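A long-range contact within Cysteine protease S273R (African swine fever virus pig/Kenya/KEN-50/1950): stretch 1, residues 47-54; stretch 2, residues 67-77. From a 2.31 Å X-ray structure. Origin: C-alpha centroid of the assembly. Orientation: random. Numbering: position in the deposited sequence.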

ATOM      1  N   SER B  47       0.015 -10.017  30.334  1.00 27.86           N
ATOM      2  CA  SER B  47       0.429  -9.680  28.978  1.00 26.27           C
ATOM      3  C   SER B  47       1.941  -9.812  28.899  1.00 28.94           C
ATOM      4  O   SER B  47       2.646  -9.703  29.907  1.00 31.33           O
ATOM      5  CB  SER B  47      -0.006  -8.264  28.582  1.00 31.21           C
ATOM      6  OG  SER B  47       0.662  -7.286  29.359  1.00 43.27           O
ATOM      7  N   GLU B  48       2.432 -10.047  27.680  1.00 32.80           N
ATOM      8  CA  GLU B  48       3.872 -10.163  27.476  1.00 36.58           C
ATOM      9  C   GLU B  48       4.582  -8.837  27.707  1.00 39.24           C
ATOM     10  O   GLU B  48       5.721  -8.821  28.188  1.00 41.03           O
ATOM     11  CB  GLU B  48       4.160 -10.684  26.069  1.00 37.22           C
ATOM     12  CG  GLU B  48       3.628 -12.083  25.808  1.00 45.71           C
ATOM     13  CD  GLU B  48       3.891 -12.549  24.391  1.00 54.28           C
ATOM     14  OE1 GLU B  48       4.009 -11.689  23.492  1.00 55.01           O
ATOM     15  OE2 GLU B  48       3.985 -13.775  24.176  1.00 61.17           O
ATOM     16  N   SER B  49       3.930  -7.719  27.377  1.00 30.95           N
ATOM     17  CA  SER B  49       4.535  -6.413  27.610  1.00 32.90           C
ATOM     18  C   SER B  49       4.689  -6.123  29.098  1.00 27.03           C
ATOM     19  O   SER B  49       5.661  -5.478  29.505  1.00 30.02           O
ATOM     20  CB  SER B  49       3.709  -5.317  26.937  1.00 24.36           C
ATOM     21  OG  SER B  49       2.383  -5.292  27.439  1.00 30.36           O
ATOM     22  N   CYS B  50       3.745  -6.588  29.921  1.00 31.63           N
ATOM     23  CA  CYS B  50       3.888  -6.430  31.364  1.00 28.19           C
ATOM     24  C   CYS B  50       5.008  -7.303  31.913  1.00 28.87           C
ATOM     25  O   CYS B  50       5.644  -6.939  32.909  1.00 34.57           O
ATOM     26  CB  CYS B  50       2.570  -6.762  32.064  1.00 38.80           C
ATOM     27  SG  CYS B  50       1.185  -5.701  31.608  1.00 71.70           S
ATOM     28  N   VAL B  51       5.263  -8.450  31.281  1.00 30.72           N
ATOM     29  CA  VAL B  51       6.316  -9.345  31.754  1.00 27.52           C
ATOM     30  C   VAL B  51       7.687  -8.724  31.523  1.00 27.50           C
ATOM     31  O   VAL B  51       8.502  -8.616  32.447  1.00 37.55           O
ATOM     32  CB  VAL B  51       6.201 -10.719  31.073  1.00 26.61           C
ATOM     33  CG1 VAL B  51       7.401 -11.585  31.427  1.00 27.97           C
ATOM     34  CG2 VAL B  51       4.910 -11.407  31.479  1.00 22.11           C
ATOM     35  N   ILE B  52       7.964  -8.300  30.284  1.00 29.01           N
ATOM     36  CA  ILE B  52       9.280  -7.760  29.947  1.00 42.82           C
ATOM     37  C   ILE B  52       9.501  -6.356  30.481  1.00 47.84           C
ATOM     38  O   ILE B  52      10.570  -5.778  30.247  1.00 53.70           O
ATOM     39  CB  ILE B  52       9.511  -7.780  28.421  1.00 41.84           C
ATOM     40  CG1 ILE B  52       8.502  -6.882  27.703  1.00 35.54           C
ATOM     41  CG2 ILE B  52       9.434  -9.206  27.891  1.00 37.24           C
ATOM     42  CD1 ILE B  52       8.681  -6.858  26.194  1.00 37.73           C
ATOM     43  N   THR B  53       8.526  -5.782  31.186  1.00 38.65           N
ATOM     44  CA  THR B  53       8.731  -4.552  31.940  1.00 36.28           C
ATOM     45  C   THR B  53       8.790  -4.798  33.440  1.00 37.53           C
ATOM     46  O   THR B  53       9.032  -3.856  34.202  1.00 42.85           O
ATOM     47  CB  THR B  53       7.626  -3.534  31.629  1.00 33.31           C
ATOM     48  OG1 THR B  53       6.343  -4.118  31.883  1.00 41.50           O
ATOM     49  CG2 THR B  53       7.705  -3.086  30.177  1.00 33.95           C
ATOM     50  N   HIS B  54       8.572  -6.035  33.878  1.00 32.48           N
ATOM     51  CA  HIS B  54       8.680  -6.361  35.289  1.00 40.68           C
ATOM     52  C   HIS B  54      10.130  -6.218  35.745  1.00 43.21           C
ATOM     53  O   HIS B  54      11.051  -6.619  35.024  1.00 40.39           O
ATOM     54  CB  HIS B  54       8.185  -7.786  35.539  1.00 40.57           C
ATOM     55  CG  HIS B  54       8.003  -8.124  36.986  1.00 52.30           C
ATOM     56  ND1 HIS B  54       9.054  -8.468  37.807  1.00 55.37           N
ATOM     57  CD2 HIS B  54       6.891  -8.176  37.755  1.00 53.84           C
ATOM     58  CE1 HIS B  54       8.597  -8.714  39.023  1.00 59.08           C
ATOM     59  NE2 HIS B  54       7.287  -8.544  39.018  1.00 56.36           N
ATOM     60  N   ASP B  67      18.074  -7.377  24.927  1.00 57.94           N
ATOM     61  CA  ASP B  67      17.622  -5.996  24.768  1.00 58.79           C
ATOM     62  C   ASP B  67      16.099  -5.994  24.788  1.00 58.64           C
ATOM     63  O   ASP B  67      15.440  -6.139  23.759  1.00 43.92           O
ATOM     64  CB  ASP B  67      18.176  -5.390  23.482  1.00 57.28           C
ATOM     65  CG  ASP B  67      17.967  -3.889  23.405  1.00 72.87           C
ATOM     66  OD1 ASP B  67      17.382  -3.317  24.347  1.00 74.52           O
ATOM     67  OD2 ASP B  67      18.394  -3.281  22.402  1.00 82.42           O
ATOM     68  N   LEU B  68      15.532  -5.828  25.986  1.00 53.99           N
ATOM     69  CA  LEU B  68      14.080  -5.769  26.114  1.00 45.65           C
ATOM     70  C   LEU B  68      13.520  -4.450  25.598  1.00 44.96           C
ATOM     71  O   LEU B  68      12.375  -4.407  25.132  1.00 42.52           O
ATOM     72  CB  LEU B  68      13.663  -5.978  27.569  1.00 43.70           C
ATOM     73  CG  LEU B  68      13.927  -7.351  28.184  1.00 39.54           C
ATOM     74  CD1 LEU B  68      13.268  -7.459  29.552  1.00 40.63           C
ATOM     75  CD2 LEU B  68      13.440  -8.456  27.261  1.00 41.54           C
ATOM     76  N   SER B  69      14.302  -3.370  25.677  1.00 48.30           N
ATOM     77  CA  SER B  69      13.821  -2.076  25.202  1.00 53.50           C
ATOM     78  C   SER B  69      13.585  -2.093  23.698  1.00 51.94           C
ATOM     79  O   SER B  69      12.641  -1.467  23.202  1.00 52.75           O
ATOM     80  CB  SER B  69      14.812  -0.974  25.577  1.00 60.86           C
ATOM     81  OG  SER B  69      14.962  -0.871  26.982  1.00 75.42           O
ATOM     82  N   LYS B  70      14.432  -2.807  22.953  1.00 48.35           N
ATOM     83  CA  LYS B  70      14.225  -2.914  21.512  1.00 42.71           C
ATOM     84  C   LYS B  70      13.038  -3.809  21.186  1.00 46.55           C
ATOM     85  O   LYS B  70      12.392  -3.627  20.148  1.00 50.49           O
ATOM     86  CB  LYS B  70      15.490  -3.436  20.833  1.00 36.64           C
ATOM     87  CG  LYS B  70      15.496  -3.251  19.325  1.00 59.60           C
ATOM     88  CD  LYS B  70      16.902  -3.340  18.757  1.00 68.81           C
ATOM     89  CE  LYS B  70      16.930  -2.899  17.303  1.00 71.46           C
ATOM     90  NZ  LYS B  70      16.388  -1.522  17.141  1.00 65.41           N
ATOM     91  N   GLU B  71      12.737  -4.778  22.053  1.00 47.95           N
ATOM     92  CA  GLU B  71      11.559  -5.614  21.847  1.00 44.32           C
ATOM     93  C   GLU B  71      10.281  -4.800  21.999  1.00 33.95           C
ATOM     94  O   GLU B  71       9.316  -4.997  21.249  1.00 49.19           O
ATOM     95  CB  GLU B  71      11.571  -6.785  22.831  1.00 50.06           C
ATOM     96  CG  GLU B  71      10.702  -7.963  22.424  1.00 61.29           C
ATOM     97  CD  GLU B  71      11.442  -8.959  21.551  1.00 72.70           C
ATOM     98  OE1 GLU B  71      12.567  -8.644  21.109  1.00 64.84           O
ATOM     99  OE2 GLU B  71      10.903 -10.060  21.315  1.00 75.35           O
ATOM    100  N   LEU B  72      10.260  -3.873  22.960  1.00 41.85           N
ATOM    101  CA  LEU B  72       9.087  -3.032  23.166  1.00 34.11           C
ATOM    102  C   LEU B  72       8.901  -2.027  22.037  1.00 39.15           C
ATOM    103  O   LEU B  72       7.763  -1.702  21.682  1.00 51.91           O
ATOM    104  CB  LEU B  72       9.196  -2.303  24.506  1.00 30.77           C
ATOM    105  CG  LEU B  72       8.948  -3.115  25.777  1.00 38.08           C
ATOM    106  CD1 LEU B  72       9.429  -2.345  26.993  1.00 39.02           C
ATOM    107  CD2 LEU B  72       7.470  -3.449  25.909  1.00 24.45           C
ATOM    108  N   GLU B  73       9.996  -1.526  21.460  1.00 44.17           N
ATOM    109  CA  GLU B  73       9.884  -0.495  20.434  1.00 53.73           C
ATOM    110  C   GLU B  73       9.606  -1.072  19.052  1.00 40.90           C
ATOM    111  O   GLU B  73       9.036  -0.377  18.204  1.00 54.87           O
ATOM    112  CB  GLU B  73      11.158   0.351  20.384  1.00 67.79           C
ATOM    113  CG  GLU B  73      11.472   1.099  21.668  1.00 87.18           C
ATOM    114  CD  GLU B  73      12.542   2.158  21.476  1.00104.60           C
ATOM    115  OE1 GLU B  73      12.187   3.353  21.382  1.00110.81           O
ATOM    116  OE2 GLU B  73      13.735   1.795  21.410  1.00110.05           O
ATOM    117  N   THR B  74       9.993  -2.324  18.800  1.00 36.12           N
ATOM    118  CA  THR B  74       9.911  -2.891  17.461  1.00 41.01           C
ATOM    119  C   THR B  74       8.824  -3.941  17.287  1.00 38.89           C
ATOM    120  O   THR B  74       8.365  -4.140  16.158  1.00 39.40           O
ATOM    121  CB  THR B  74      11.257  -3.514  17.061  1.00 31.59           C
ATOM    122  OG1 THR B  74      11.595  -4.560  17.980  1.00 39.34           O
ATOM    123  CG2 THR B  74      12.356  -2.462  17.070  1.00 36.13           C
ATOM    124  N   ARG B  75       8.403  -4.615  18.356  1.00 36.00           N
ATOM    125  CA  ARG B  75       7.433  -5.694  18.243  1.00 37.14           C
ATOM    126  C   ARG B  75       6.162  -5.466  19.049  1.00 36.56           C
ATOM    127  O   ARG B  75       5.279  -6.331  19.037  1.00 39.43           O
ATOM    128  CB  ARG B  75       8.069  -7.026  18.661  1.00 32.71           C
ATOM    129  CG  ARG B  75       9.240  -7.449  17.790  1.00 41.65           C
ATOM    130  CD  ARG B  75       9.696  -8.859  18.123  1.00 37.21           C
ATOM    131  NE  ARG B  75       8.654  -9.847  17.861  1.00 56.39           N
ATOM    132  CZ  ARG B  75       8.535 -10.524  16.723  1.00 51.81           C
ATOM    133  NH1 ARG B  75       9.397 -10.323  15.735  1.00 48.08           N
ATOM    134  NH2 ARG B  75       7.555 -11.405  16.573  1.00 57.95           N
ATOM    135  N   PHE B  76       6.039  -4.340  19.744  1.00 32.33           N
ATOM    136  CA  PHE B  76       4.837  -4.011  20.491  1.00 29.73           C
ATOM    137  C   PHE B  76       4.306  -2.657  20.044  1.00 37.27           C
ATOM    138  O   PHE B  76       5.023  -1.848  19.448  1.00 32.91           O
ATOM    139  CB  PHE B  76       5.100  -3.984  22.003  1.00 21.80           C
ATOM    140  CG  PHE B  76       5.297  -5.342  22.612  1.00 32.69           C
ATOM    141  CD1 PHE B  76       6.540  -5.952  22.589  1.00 22.45           C
ATOM    142  CD2 PHE B  76       4.242  -6.002  23.220  1.00 23.31           C
ATOM    143  CE1 PHE B  76       6.726  -7.200  23.154  1.00 29.17           C
ATOM    144  CE2 PHE B  76       4.421  -7.249  23.787  1.00 33.22           C
ATOM    145  CZ  PHE B  76       5.666  -7.849  23.754  1.00 30.35           C
ATOM    146  N   LYS B  77       3.030  -2.419  20.336  1.00 30.93           N
ATOM    147  CA  LYS B  77       2.453  -1.110  20.090  1.00 25.56           C
ATOM    148  C   LYS B  77       2.976  -0.109  21.119  1.00 31.75           C
ATOM    149  O   LYS B  77       3.585  -0.470  22.130  1.00 34.90           O
ATOM    150  CB  LYS B  77       0.927  -1.181  20.124  1.00 27.45           C
ATOM    151  CG  LYS B  77       0.321  -1.945  18.955  1.00 28.55           C
ATOM    152  CD  LYS B  77      -1.192  -2.038  19.069  1.00 24.25           C
ATOM    153  CE  LYS B  77      -1.798  -2.688  17.834  1.00 30.92           C
ATOM    154  NZ  LYS B  77      -3.261  -2.931  17.985  1.00 25.17           N
TER

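No hydrogen bond crosses between the two stretches; the 359 Å² they bury together, both sides summed, is held by van der Waals packing, chiefly of side chains. Ser47 makes no contact with stretch 2. It occupies the N-cap of the short helix 48-51, its OG accepting from Cys50 N at 3.2 Å, although the position of that oxygen is less certain than most.

Glu48 contributes its aliphatic base: CB lies 4.0 Å from Phe76 CZ, at the ring edge and near the ring plane, while its carboxylate oxygens are hydrogen-bonded elsewhere in the structure. Ser49 approaches the same ring, with N 3.7 Å and CB 3.8 Å from Phe76 CE2. Its CB also lies 4.3 Å from Leu72 CD2. Cys50, whose CA-to-CB bond points away, and Val51 touch nothing in stretch 2.

Ile52 is the centre of the contact, with 106 Å² covered, the largest share of any residue here. Its CB points toward stretch 2; chi1 is 63° (p), and chi2 of 180° (t) extends the chain, placing CD1 3.6 Å from both Leu72 CD2 and Phe76 CE1. Nearer the backbone, Ile52 CB lies 3.9 Å from Leu68 CD1, and Ile52 O is only 3.3 Å from that same methyl carbon. A branched, wholly apolar side chain suits this buried site, where Leu68, Leu72 and Phe76, spaced four residues apart and all with CB directed toward stretch 1, supply the opposing surface.

Thr53 packs its methyl, CG2, 3.7 Å from Leu72 CD1. Its OG1 faces its own stretch instead, 2.8 Å from Ser49 O and 3.1 Å from Cys50 O, so the residue serves both apolar and polar surroundings. At His54 the contact ends: its CA-to-CB bond points sideways, the ring end leads away, and the nearest side-chain approach is CB to Leu68 CD1 at 7.9 Å.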